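Side-chain contacts in endo-1,4-beta-xylanase 1 (Hypocrea jecorina, PDB 1XYN), which hydrolyses internal beta-1,4-xylosidic bonds in the main chain of xylan, releasing xylooligosaccharides and xylose: residues T136-V139 with Q140-F143; N144-S148 with L149-L153. All blocks are in the same frame, centred on the assembly; numbering follows the deposited sequence.

Interaction 1: residues T136-V139 with Q140-F143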
loop_
_atom_site.group_PDB
_atom_site.type_symbol
_atom_site.label_atom_id
_atom_site.label_comp_id
_atom_site.label_asym_id
_atom_site.label_seq_id
_atom_site.Cartn_x
_atom_site.Cartn_y
_atom_site.Cartn_z
ATOM N N THR A 136 -21.055 21.813 1.859
ATOM C CA THR A 136 -21.283 21.411 0.477
ATOM C C THR A 136 -19.944 21.548 -0.210
ATOM O O THR A 136 -19.187 22.473 0.084
ATOM C CB THR A 136 -22.263 22.350 -0.244
ATOM O OG1 THR A 136 -23.517 22.350 0.441
ATOM C CG2 THR A 136 -22.470 21.909 -1.693
ATOM N N VAL A 137 -19.656 20.623 -1.114
ATOM C CA VAL A 137 -18.408 20.626 -1.854
ATOM C C VAL A 137 -18.720 20.680 -3.348
ATOM O O VAL A 137 -19.152 19.684 -3.933
ATOM C CB VAL A 137 -17.573 19.347 -1.546
ATOM C CG1 VAL A 137 -16.321 19.283 -2.417
ATOM C CG2 VAL A 137 -17.188 19.317 -0.095
ATOM N N THR A 138 -18.558 21.861 -3.943
ATOM C CA THR A 138 -18.788 22.050 -5.374
ATOM C C THR A 138 -17.597 21.394 -6.088
ATOM O O THR A 138 -16.579 22.036 -6.353
ATOM C CB THR A 138 -18.879 23.562 -5.733
ATOM O OG1 THR A 138 -19.808 24.208 -4.854
ATOM C CG2 THR A 138 -19.370 23.748 -7.148
ATOM N N VAL A 139 -17.722 20.101 -6.369
ATOM C CA VAL A 139 -16.656 19.338 -7.011
ATOM C C VAL A 139 -16.072 19.874 -8.321
ATOM O O VAL A 139 -14.888 19.658 -8.598
ATOM C CB VAL A 139 -17.052 17.849 -7.186
ATOM C CG1 VAL A 139 -17.148 17.174 -5.828
ATOM C CG2 VAL A 139 -18.367 17.732 -7.920
ATOM N N GLN A 140 -16.880 20.566 -9.125
ATOM C CA GLN A 140 -16.388 21.106 -10.397
ATOM C C GLN A 140 -15.289 22.141 -10.194
ATOM O O GLN A 140 -14.333 22.182 -10.958
ATOM C CB GLN A 140 -17.509 21.715 -11.240
ATOM C CG GLN A 140 -18.091 20.775 -12.286
ATOM C CD GLN A 140 -17.064 20.213 -13.261
ATOM O OE1 GLN A 140 -16.508 20.931 -14.088
ATOM N NE2 GLN A 140 -16.842 18.907 -13.190
ATOM N N ASN A 141 -15.423 22.970 -9.166
ATOM C CA ASN A 141 -14.411 23.978 -8.874
ATOM C C ASN A 141 -13.041 23.327 -8.662
ATOM O O ASN A 141 -12.014 23.898 -9.029
ATOM C CB ASN A 141 -14.807 24.791 -7.641
ATOM C CG ASN A 141 -16.026 25.686 -7.890
ATOM O OD1 ASN A 141 -16.474 25.854 -9.027
ATOM N ND2 ASN A 141 -16.553 26.273 -6.824
ATOM N N HIS A 142 -13.031 22.132 -8.080
ATOM C CA HIS A 142 -11.788 21.413 -7.848
ATOM C C HIS A 142 -11.287 20.778 -9.127
ATOM O O HIS A 142 -10.098 20.819 -9.410
ATOM C CB HIS A 142 -11.955 20.371 -6.743
ATOM C CG HIS A 142 -12.206 20.978 -5.400
ATOM N ND1 HIS A 142 -11.188 21.392 -4.571
ATOM C CD2 HIS A 142 -13.359 21.333 -4.780
ATOM C CE1 HIS A 142 -11.698 21.978 -3.503
ATOM N NE2 HIS A 142 -13.013 21.957 -3.608
ATOM N N PHE A 143 -12.192 20.230 -9.926
ATOM C CA PHE A 143 -11.796 19.613 -11.185
ATOM C C PHE A 143 -11.239 20.672 -12.154
ATOM O O PHE A 143 -10.304 20.399 -12.914
ATOM C CB PHE A 143 -12.987 18.888 -11.819
ATOM C CG PHE A 143 -13.567 17.790 -10.965
ATOM C CD1 PHE A 143 -12.760 17.054 -10.101
ATOM C CD2 PHE A 143 -14.922 17.485 -11.035
ATOM C CE1 PHE A 143 -13.289 16.033 -9.323
ATOM C CE2 PHE A 143 -15.461 16.463 -10.260
ATOM C CZ PHE A 143 -14.643 15.737 -9.405
#
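A helical turn joins Val139 to Phe143, the Phe143 N to Val139 O bond measuring 3.1 Å with 157° at the hydrogen; an inverse gamma turn centred on Thr138 leads into it from strand 135-137. Asn141 N adds a weak bond to Thr138 O. Val139 O also sits over one face of the Phe143 ring, offset toward the rim and 3.3 Å from CG. The two side chains run alongside each other, and Val139 CB touches ring atom CE2 of Phe143 at 3.7 Å. With chi1 at -60°, CG of Phe143 stands beside its own backbone N, which folds the ring back over the preceding turn. An alanine in place of Phe143 would remove the ring and is likely to open a gap beside Val139, whose CB and carbonyl oxygen would lose the ring they lie against. Thr138 CB lies 3.7 Å from Asn141 ND2, but their polar ends are hydrogen-bonded to other residues, Thr138 OG1 to Asp98 OD1 and Asn141 ND2 to Ser97 OG. His142 presents a ring edge to Thr138 O, and its ND1 is hydrogen-bonded to Ser126 OG. Val137, Val139 and His142 pack on Ile78 of strand 74-79, while Phe143 reaches Met156 of strand 155-166.

Interaction 2: residues N144-S148 with L149-L153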
loop_
_atom_site.group_PDB
_atom_site.type_symbol
_atom_site.label_atom_id
_atom_site.label_comp_id
_atom_site.label_asym_id
_atom_site.label_seq_id
_atom_site.Cartn_x
_atom_site.Cartn_y
_atom_site.Cartn_z
ATOM N N ASN A 144 -11.827 21.869 -12.136
ATOM C CA ASN A 144 -11.376 22.960 -12.997
ATOM C C ASN A 144 -9.986 23.414 -12.551
ATOM O O ASN A 144 -9.066 23.499 -13.364
ATOM C CB ASN A 144 -12.353 24.147 -12.954
ATOM C CG ASN A 144 -13.655 23.879 -13.712
ATOM O OD1 ASN A 144 -13.812 22.851 -14.369
ATOM N ND2 ASN A 144 -14.587 24.810 -13.621
ATOM N N ALA A 145 -9.836 23.654 -11.248
ATOM C CA ALA A 145 -8.563 24.085 -10.667
ATOM C C ALA A 145 -7.466 23.050 -10.906
ATOM O O ALA A 145 -6.319 23.396 -11.200
ATOM C CB ALA A 145 -8.725 24.338 -9.197
ATOM N N TRP A 146 -7.827 21.776 -10.803
ATOM C CA TRP A 146 -6.878 20.700 -11.017
ATOM C C TRP A 146 -6.414 20.695 -12.471
ATOM O O TRP A 146 -5.215 20.656 -12.747
ATOM C CB TRP A 146 -7.500 19.347 -10.637
ATOM C CG TRP A 146 -7.722 19.153 -9.140
ATOM C CD1 TRP A 146 -7.232 19.932 -8.115
ATOM C CD2 TRP A 146 -8.484 18.109 -8.514
ATOM N NE1 TRP A 146 -7.643 19.429 -6.901
ATOM C CE2 TRP A 146 -8.411 18.315 -7.113
ATOM C CE3 TRP A 146 -9.221 17.023 -8.998
ATOM C CZ2 TRP A 146 -9.045 17.472 -6.198
ATOM C CZ3 TRP A 146 -9.851 16.189 -8.086
ATOM C CH2 TRP A 146 -9.757 16.421 -6.701
ATOM N N ALA A 147 -7.368 20.780 -13.393
ATOM C CA ALA A 147 -7.069 20.784 -14.822
ATOM C C ALA A 147 -6.175 21.955 -15.216
ATOM O O ALA A 147 -5.227 21.773 -15.980
ATOM C CB ALA A 147 -8.362 20.819 -15.629
ATOM N N SER A 148 -6.452 23.134 -14.652
ATOM C CA SER A 148 -5.682 24.342 -14.959
ATOM C C SER A 148 -4.227 24.286 -14.502
ATOM O O SER A 148 -3.380 25.010 -15.029
ATOM C CB SER A 148 -6.367 25.595 -14.396
ATOM O OG SER A 148 -6.319 25.648 -12.984
ATOM N N LEU A 149 -3.943 23.426 -13.525
ATOM C CA LEU A 149 -2.591 23.256 -13.007
ATOM C C LEU A 149 -1.916 22.028 -13.613
ATOM O O LEU A 149 -0.828 21.636 -13.187
ATOM C CB LEU A 149 -2.623 23.133 -11.485
ATOM C CG LEU A 149 -3.106 24.379 -10.734
ATOM C CD1 LEU A 149 -3.356 24.061 -9.258
ATOM C CD2 LEU A 149 -2.087 25.493 -10.883
ATOM N N GLY A 150 -2.562 21.431 -14.612
ATOM C CA GLY A 150 -2.002 20.253 -15.260
ATOM C C GLY A 150 -2.401 18.914 -14.649
ATOM O O GLY A 150 -1.873 17.868 -15.029
ATOM N N LEU A 151 -3.301 18.949 -13.671
ATOM C CA LEU A 151 -3.779 17.731 -13.026
ATOM C C LEU A 151 -4.962 17.228 -13.859
ATOM O O LEU A 151 -6.117 17.605 -13.646
ATOM C CB LEU A 151 -4.158 18.006 -11.560
ATOM C CG LEU A 151 -3.067 18.672 -10.703
ATOM C CD1 LEU A 151 -3.449 18.635 -9.233
ATOM C CD2 LEU A 151 -1.731 17.976 -10.908
ATOM N N HIS A 152 -4.621 16.386 -14.830
ATOM C CA HIS A 152 -5.549 15.807 -15.799
ATOM C C HIS A 152 -6.338 14.564 -15.319
ATOM O O HIS A 152 -5.749 13.559 -14.904
ATOM C CB HIS A 152 -4.720 15.477 -17.053
ATOM C CG HIS A 152 -5.523 15.089 -18.250
ATOM N ND1 HIS A 152 -5.367 13.876 -18.887
ATOM C CD2 HIS A 152 -6.460 15.768 -18.957
ATOM C CE1 HIS A 152 -6.172 13.823 -19.933
ATOM N NE2 HIS A 152 -6.843 14.960 -19.999
ATOM N N LEU A 153 -7.671 14.633 -15.412
ATOM C CA LEU A 153 -8.561 13.526 -15.016
ATOM C C LEU A 153 -9.097 12.757 -16.225
ATOM O O LEU A 153 -9.131 13.283 -17.341
ATOM C CB LEU A 153 -9.757 14.037 -14.208
ATOM C CG LEU A 153 -9.602 14.523 -12.768
ATOM C CD1 LEU A 153 -10.963 14.874 -12.207
ATOM C CD2 LEU A 153 -8.969 13.435 -11.925
#
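A Schellman motif ends helix 139-148, with Gly150 as its C-prime residue at positive phi. Its two defining bonds run from Leu151 N to Trp146 O, at 2.7 Å, and from Gly150 N to Ala147 O, at 3.0 Å. Leu149 N also donates to Trp146 O, at 3.1 Å, so this carbonyl oxygen is gripped by two N-H groups that approach from opposite faces of its plane. At these backbone angles a CB on Gly150 would be jammed against Leu149 O, which accounts for the glycine. Ser148 OG, at chi1 70°, lies between its backbone N and carbonyl carbon, and from there it turns back along the helix to donate to Ala145 O at 2.9 Å, above the carbonyl plane. The apolar part of the contact centres on Trp146. Its CB meets Leu151 CB at 3.7 Å, the two side chains crossing at a slant, and Leu153 CD1 comes to the indole edge, 4.2 Å from CE3. The indole NE1 is hydrogen-bonded to Ser126 OG, and Ile104 touches Trp146, Leu149 and Leu151. The chemistry thus divides in two: main-chain bonds and the serine hydroxyl satisfy carbonyls of the last helical turn, whereas Leu151 and Leu153 extend the apolar contact from CB and the edge of the indole toward strand 155-166.

Overall arrangement
Interactions 1 and 2 have their centres 12 Å apart. Both lie on helix 139-148, whose side chains pack on strands of the larger sheet, while strand 135-137, which leads into interaction 1, belongs to the five-stranded sheet. They touch where Phe143 CD1 packs on Leu153 CD1, 3.5 Å away. Ser126 ties them as well, since it bonds both His142 and Trp146, and Ile78 lies against side chains from each. Interaction 1 has no exposed residue among those that touch and gains polar anchors from neighbouring loops and strands. Interaction 2 is more superficial: Ser148 and Gly150 of its turn are exposed, and the turn relies mainly on main-chain bonds, with Trp146 and Leu151 as its buried part.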